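Long-range contacts in cytochrome P450 reductase (PDB 5OGX), which passes electrons from NADH, through FAD and a [2Fe-2S] cluster, to the cytochrome P450 partner that O-demethylates guaiacol and other lignin-derived aromatics: residues I113-T117 against R245-Y251; Q148-A152 against E162-R166. One frame throughout, in Å; residues are numbered along the deposited sequence.

Contact 1. Residues I113-T117 against R245-Y251; sequences IARDT and RGAADLY
R115 lies side-on to D249 in a salt bridge that joins the FAD-binding barrel to the NADH domain. R115 sits in the type II turn A114-T117, next to a classic beta bulge where I113 and A114 both face T117. R115 NE gives D249 OD1 a bond of 2.9 Å and R115 NH1 gives D249 OD2 one of 2.8 Å. Both oxygens lie in the guanidinium plane, but the carboxylate is turned 43° from it and is met from above its own plane. G246 N also donates to D249 OD2, which helps fix the acid's rotation. A248 CB covers one face of the R115 guanidinium, and R245 lies over the opposite face with its plane tilted by 26°. R115 NE is 3.3 Å from R245 NH2 there. Both arginines gather round D249, R245 by charge alone, and E275 pairs with R115. At the other end, I113 turns CG1 between its backbone N and carbonyl carbon (chi1 62°). This brings CD1 over a face of the Y251 ring in a CH-pi contact, 3.9 Å from its centroid. Backbone R115 N donates to A248 O. One water bridges I113 O and L250 O, donating to each at 2.7 Å.

Contact 2. Residues Q148-A152 against E162-R166; sequences QYSLA and ELHVR. With FAD (flavin-adenine dinucleotide), chain B.
Strands 148-150 and 162-166, the outermost strands of the six-stranded antiparallel sheet of the FAD-binding barrel, cross at 119°, and a single direct backbone bond joins the two segments, A152 N to E162 O (2.9 Å). The isoalloxazine edge bridges the strands farther along. S150 N donates to FAD O4 from one strand. From the other, H164 O accepts from FAD N3 at 2.7 Å and R166 N donates to FAD O2. These bonds hold the pyrimidine end of the flavin. A water that accepts from H164 N also lies 2.6 Å from S150 O and near FAD O4, linking both strands and the flavin. Y149 carries CG beside its backbone N (chi1 -67°), which directs the ring along the flavin toward the ribityl chain. FAD O2' lies over one ring face, and Y149 OH shares a hydrogen bond with FAD O4' at 2.9 Å. L163 CD2 packs against Y149 CB and, at 3.9 Å, against L151 CD2. A152 CB rests against the E162 carboxylate and H164 NE2. R255 and R119 form salt bridges to E162 OE2. H164 NE2 donates to that same oxygen in the imidazole plane, though it meets the carboxylate 47° out of its plane.

From the N terminus, the chain passes the [2Fe-2S] domain before strand 101-114 brings in the first half of contact 1. Strand 117-124 follows and runs beside strand 160-166. Contact 2 then closes a short loop between strands 146-150 and 160-166. After helix 174-178 and strand 187-194, which completes the barrel sheet, the chain enters the parallel sheet of the NADH domain. After strand 238-244 it returns to 113-117, so contact 1 closes a much longer loop that contains contact 2. Contact 2 thus lies within one domain, while contact 1 ties two together. The contacts also touch: Y251 OH is hydrogen-bonded to H164 ND1, and T117 CG2 packs on V165 O.

Contact 1. Residues I113-T117 against R245-Y251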
loop_
_atom_site.group_PDB
_atom_site.type_symbol
_atom_site.label_atom_id
_atom_site.label_comp_id
_atom_site.label_asym_id
_atom_site.label_seq_id
_atom_site.Cartn_x
_atom_site.Cartn_y
_atom_site.Cartn_z
ATOM N N ILE A 113 -3.711 9.380 18.261
ATOM C CA ILE A 113 -3.736 8.048 18.856
ATOM C C ILE A 113 -2.395 7.622 19.439
ATOM O O ILE A 113 -2.362 6.659 20.223
ATOM C CB ILE A 113 -4.243 6.987 17.852
ATOM C CG1 ILE A 113 -3.323 6.872 16.626
ATOM C CG2 ILE A 113 -5.672 7.299 17.426
ATOM C CD1 ILE A 113 -3.762 5.775 15.665
ATOM N N ALA A 114 -1.305 8.298 19.104
ATOM C CA ALA A 114 0.026 7.962 19.601
ATOM C C ALA A 114 0.954 9.106 19.217
ATOM O O ALA A 114 0.564 10.022 18.489
ATOM C CB ALA A 114 0.523 6.623 19.040
ATOM N N ARG A 115 2.187 9.047 19.719
ATOM C CA ARG A 115 3.173 10.066 19.377
ATOM C C ARG A 115 3.249 10.250 17.867
ATOM O O ARG A 115 3.491 9.292 17.125
ATOM C CB ARG A 115 4.550 9.696 19.922
ATOM C CG ARG A 115 5.631 10.701 19.535
ATOM C CD ARG A 115 6.891 10.496 20.361
ATOM N NE ARG A 115 7.479 9.176 20.140
ATOM C CZ ARG A 115 8.524 8.708 20.817
ATOM N NH1 ARG A 115 9.003 7.499 20.558
ATOM N NH2 ARG A 115 9.090 9.454 21.752
ATOM N N ASP A 116 3.007 11.485 17.422
ATOM C CA ASP A 116 3.068 11.859 16.006
ATOM C C ASP A 116 2.177 10.985 15.125
ATOM O O ASP A 116 2.476 10.790 13.948
ATOM C CB ASP A 116 4.504 11.810 15.477
ATOM C CG ASP A 116 5.365 12.930 16.017
ATOM O OD1 ASP A 116 4.810 13.980 16.399
ATOM O OD2 ASP A 116 6.598 12.753 16.057
ATOM N N THR A 117 1.076 10.462 15.662
ATOM C CA THR A 117 0.241 9.524 14.920
ATOM C C THR A 117 -1.220 9.919 15.047
ATOM O O THR A 117 -1.701 10.184 16.155
ATOM C CB THR A 117 0.438 8.083 15.416
ATOM O OG1 THR A 117 1.833 7.761 15.420
ATOM C CG2 THR A 117 -0.290 7.116 14.500
ATOM N N ARG A 245 9.949 3.508 17.361
ATOM C CA ARG A 245 11.070 4.009 18.145
ATOM C C ARG A 245 10.897 3.704 19.630
ATOM O O ARG A 245 11.862 3.331 20.310
ATOM C CB ARG A 245 11.229 5.511 17.917
ATOM C CG ARG A 245 11.971 5.853 16.636
ATOM C CD ARG A 245 12.090 7.361 16.450
ATOM N NE ARG A 245 10.783 8.014 16.478
ATOM C CZ ARG A 245 10.403 8.898 17.396
ATOM N NH1 ARG A 245 11.229 9.248 18.375
ATOM N NH2 ARG A 245 9.192 9.435 17.334
ATOM N N GLY A 246 9.688 3.888 20.160
ATOM C CA GLY A 246 9.463 3.721 21.586
ATOM C C GLY A 246 8.009 3.417 21.863
ATOM O O GLY A 246 7.162 3.459 20.966
ATOM N N ALA A 247 7.718 3.134 23.142
ATOM C CA ALA A 247 6.359 2.753 23.512
ATOM C C ALA A 247 5.361 3.861 23.207
ATOM O O ALA A 247 4.187 3.580 22.928
ATOM C CB ALA A 247 6.296 2.372 24.991
ATOM N N ALA A 248 5.812 5.117 23.221
ATOM C CA ALA A 248 4.916 6.231 22.943
ATOM C C ALA A 248 4.354 6.186 21.531
ATOM O O ALA A 248 3.336 6.839 21.256
ATOM C CB ALA A 248 5.647 7.556 23.175
ATOM N N ASP A 249 4.996 5.437 20.630
ATOM C CA ASP A 249 4.557 5.294 19.247
ATOM C C ASP A 249 3.518 4.197 19.047
ATOM O O ASP A 249 2.978 4.069 17.942
ATOM C CB ASP A 249 5.758 4.989 18.347
ATOM C CG ASP A 249 6.830 6.059 18.411
ATOM O OD1 ASP A 249 6.496 7.245 18.232
ATOM O OD2 ASP A 249 8.010 5.705 18.618
ATOM N N LEU A 250 3.243 3.387 20.064
ATOM C CA LEU A 250 2.371 2.238 19.878
ATOM C C LEU A 250 0.916 2.664 19.972
ATOM O O LEU A 250 0.577 3.643 20.652
ATOM C CB LEU A 250 2.672 1.148 20.917
ATOM C CG LEU A 250 4.093 0.577 20.931
ATOM C CD1 LEU A 250 4.337 -0.232 22.195
ATOM C CD2 LEU A 250 4.309 -0.277 19.666
ATOM N N TYR A 251 0.050 1.934 19.273
ATOM C CA TYR A 251 -1.369 2.253 19.309
ATOM C C TYR A 251 -2.201 1.007 19.047
ATOM O O TYR A 251 -1.698 -0.024 18.591
ATOM C CB TYR A 251 -1.734 3.371 18.308
ATOM C CG TYR A 251 -1.441 3.085 16.851
ATOM C CD1 TYR A 251 -0.207 3.421 16.295
ATOM C CD2 TYR A 251 -2.408 2.521 16.017
ATOM C CE1 TYR A 251 0.069 3.185 14.963
ATOM C CE2 TYR A 251 -2.137 2.281 14.666
ATOM C CZ TYR A 251 -0.892 2.615 14.153
ATOM O OH TYR A 251 -0.617 2.393 12.825
HETATM O O HOH W 1 -1.244 5.032 22.032
HETATM O O HOH W 2 3.023 5.279 15.466
#

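Contact 2. Residues Q148-A152 against E162-R166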
loop_
_atom_site.group_PDB
_atom_site.type_symbol
_atom_site.label_atom_id
_atom_site.label_comp_id
_atom_site.label_asym_id
_atom_site.label_seq_id
_atom_site.Cartn_x
_atom_site.Cartn_y
_atom_site.Cartn_z
ATOM N N GLN A 148 -0.324 9.262 -0.728
ATOM C CA GLN A 148 -0.947 7.954 -0.572
ATOM C C GLN A 148 -1.111 7.617 0.902
ATOM O O GLN A 148 -0.175 7.804 1.686
ATOM C CB GLN A 148 -0.058 6.889 -1.213
ATOM C CG GLN A 148 0.383 7.202 -2.646
ATOM C CD GLN A 148 1.691 8.012 -2.775
ATOM O OE1 GLN A 148 2.116 8.733 -1.865
ATOM N NE2 GLN A 148 2.325 7.892 -3.936
ATOM N N TYR A 149 -2.252 7.021 1.254
ATOM C CA TYR A 149 -2.478 6.528 2.616
ATOM C C TYR A 149 -3.154 5.172 2.528
ATOM O O TYR A 149 -4.196 5.026 1.878
ATOM C CB TYR A 149 -3.301 7.529 3.455
ATOM C CG TYR A 149 -2.458 8.756 3.655
ATOM C CD1 TYR A 149 -1.375 8.731 4.519
ATOM C CD2 TYR A 149 -2.641 9.878 2.866
ATOM C CE1 TYR A 149 -0.531 9.837 4.651
ATOM C CE2 TYR A 149 -1.808 10.984 2.988
ATOM C CZ TYR A 149 -0.753 10.950 3.863
ATOM O OH TYR A 149 0.081 12.042 3.961
ATOM N N SER A 150 -2.536 4.178 3.160
ATOM C CA SER A 150 -3.055 2.816 3.144
ATOM C C SER A 150 -4.353 2.708 3.930
ATOM O O SER A 150 -4.535 3.367 4.958
ATOM C CB SER A 150 -2.036 1.864 3.773
ATOM O OG SER A 150 -0.813 1.880 3.080
ATOM N N LEU A 151 -5.238 1.826 3.461
ATOM C CA LEU A 151 -6.452 1.504 4.200
ATOM C C LEU A 151 -6.138 0.482 5.280
ATOM O O LEU A 151 -5.477 -0.526 5.017
ATOM C CB LEU A 151 -7.530 0.964 3.255
ATOM C CG LEU A 151 -7.998 1.932 2.157
ATOM C CD1 LEU A 151 -9.056 1.253 1.309
ATOM C CD2 LEU A 151 -8.570 3.218 2.771
ATOM N N ALA A 152 -6.614 0.742 6.495
ATOM C CA ALA A 152 -6.602 -0.283 7.535
ATOM C C ALA A 152 -7.819 -1.194 7.452
ATOM O O ALA A 152 -7.915 -2.169 8.219
ATOM C CB ALA A 152 -6.535 0.381 8.924
ATOM N N GLU A 162 -10.374 4.025 6.961
ATOM C CA GLU A 162 -9.539 4.228 8.145
ATOM C C GLU A 162 -8.089 4.387 7.713
ATOM O O GLU A 162 -7.506 3.454 7.149
ATOM C CB GLU A 162 -9.668 3.061 9.128
ATOM C CG GLU A 162 -8.773 3.216 10.350
ATOM C CD GLU A 162 -8.828 2.010 11.275
ATOM O OE1 GLU A 162 -9.606 1.092 10.980
ATOM O OE2 GLU A 162 -8.090 1.991 12.281
ATOM N N LEU A 163 -7.500 5.548 8.018
ATOM C CA LEU A 163 -6.102 5.837 7.712
ATOM C C LEU A 163 -5.323 6.020 9.008
ATOM O O LEU A 163 -5.853 6.546 9.996
ATOM C CB LEU A 163 -5.969 7.120 6.856
ATOM C CG LEU A 163 -6.960 7.267 5.703
ATOM C CD1 LEU A 163 -6.774 8.621 5.001
ATOM C CD2 LEU A 163 -6.770 6.134 4.719
ATOM N N HIS A 164 -4.056 5.599 8.996
ATOM C CA HIS A 164 -3.117 5.858 10.090
ATOM C C HIS A 164 -2.004 6.733 9.541
ATOM O O HIS A 164 -1.246 6.292 8.677
ATOM C CB HIS A 164 -2.515 4.562 10.654
ATOM C CG HIS A 164 -3.531 3.567 11.115
ATOM N ND1 HIS A 164 -3.186 2.290 11.501
ATOM C CD2 HIS A 164 -4.878 3.656 11.254
ATOM C CE1 HIS A 164 -4.277 1.633 11.860
ATOM N NE2 HIS A 164 -5.316 2.439 11.724
ATOM N N VAL A 165 -1.894 7.956 10.048
ATOM C CA VAL A 165 -1.021 8.970 9.468
ATOM C C VAL A 165 0.094 9.304 10.448
ATOM O O VAL A 165 -0.173 9.690 11.589
ATOM C CB VAL A 165 -1.817 10.235 9.113
ATOM C CG1 VAL A 165 -0.917 11.233 8.382
ATOM C CG2 VAL A 165 -3.027 9.866 8.264
ATOM N N ARG A 166 1.335 9.203 9.987
ATOM C CA ARG A 166 2.489 9.613 10.778
ATOM C C ARG A 166 2.911 11.028 10.390
ATOM O O ARG A 166 3.054 11.336 9.198
ATOM C CB ARG A 166 3.650 8.640 10.581
ATOM C CG ARG A 166 4.910 9.058 11.308
ATOM C CD ARG A 166 5.035 8.391 12.665
ATOM N NE ARG A 166 6.266 8.800 13.338
ATOM C CZ ARG A 166 7.475 8.332 13.043
ATOM N NH1 ARG A 166 8.536 8.771 13.708
ATOM N NH2 ARG A 166 7.625 7.422 12.087
HETATM P PA FAD B . 6.580 15.827 2.285
HETATM O O1A FAD B . 6.250 17.297 2.181
HETATM O O2A FAD B . 6.425 15.068 0.991
HETATM O O5B FAD B . 8.126 15.613 2.819
HETATM C C5B FAD B . 8.718 16.601 3.633
HETATM C C4B FAD B . 10.238 16.279 3.723
HETATM O O4B FAD B . 10.418 15.224 4.470
HETATM C C3B FAD B . 10.785 15.904 2.335
HETATM O O3B FAD B . 12.053 16.373 2.219
HETATM C C2B FAD B . 10.735 14.358 2.319
HETATM O O2B FAD B . 11.709 13.785 1.341
HETATM C C1B FAD B . 10.990 14.022 3.556
HETATM N N9A FAD B . 10.235 12.869 3.973
HETATM C C8A FAD B . 9.127 12.388 3.393
HETATM N N7A FAD B . 8.721 11.328 4.105
HETATM C C5A FAD B . 9.577 11.170 5.131
HETATM C C6A FAD B . 9.616 10.246 6.148
HETATM N N6A FAD B . 8.852 9.097 6.598
HETATM N N1A FAD B . 10.578 10.303 7.060
HETATM C C2A FAD B . 11.526 11.270 6.987
HETATM N N3A FAD B . 11.494 12.187 5.987
HETATM C C4A FAD B . 10.508 12.125 5.059
HETATM N N1 FAD B . 2.201 7.522 5.238
HETATM C C2 FAD B . 1.434 7.310 6.460
HETATM O O2 FAD B . 1.625 7.993 7.409
HETATM N N3 FAD B . 0.408 6.258 6.492
HETATM C C4 FAD B . 0.135 5.401 5.381
HETATM O O4 FAD B . -0.690 4.552 5.450
HETATM C C4X FAD B . 0.953 5.623 4.150
HETATM N N5 FAD B . 0.690 4.805 3.006
HETATM C C5X FAD B . 1.507 5.026 1.816
HETATM C C6 FAD B . 1.295 4.184 0.720
HETATM C C7 FAD B . 2.083 4.411 -0.411
HETATM C C7M FAD B . 1.705 3.422 -1.512
HETATM C C8 FAD B . 3.036 5.427 -0.444
HETATM C C8M FAD B . 3.839 5.604 -1.727
HETATM C C9 FAD B . 3.251 6.254 0.654
HETATM C C9A FAD B . 2.485 6.035 1.781
HETATM N N10 FAD B . 2.720 6.917 2.937
HETATM C C10 FAD B . 1.950 6.672 4.110
HETATM C "C1'" FAD B . 3.685 8.028 2.875
HETATM C "C2'" FAD B . 2.738 9.270 2.589
HETATM O "O2'" FAD B . 2.055 9.202 1.345
HETATM C "C3'" FAD B . 3.458 10.636 2.610
HETATM O "O3'" FAD B . 4.611 10.529 1.826
HETATM C "C4'" FAD B . 3.849 11.047 4.043
HETATM O "O4'" FAD B . 2.696 11.223 4.821
HETATM C "C5'" FAD B . 4.655 12.363 4.043
HETATM O "O5'" FAD B . 4.003 13.307 3.216
HETATM P P FAD B . 4.153 14.905 3.556
HETATM O O1P FAD B . 3.477 15.668 2.449
HETATM O O2P FAD B . 3.687 15.210 4.960
HETATM O O3P FAD B . 5.769 15.170 3.537
HETATM O O HOH W 3 -3.222 5.006 6.488
#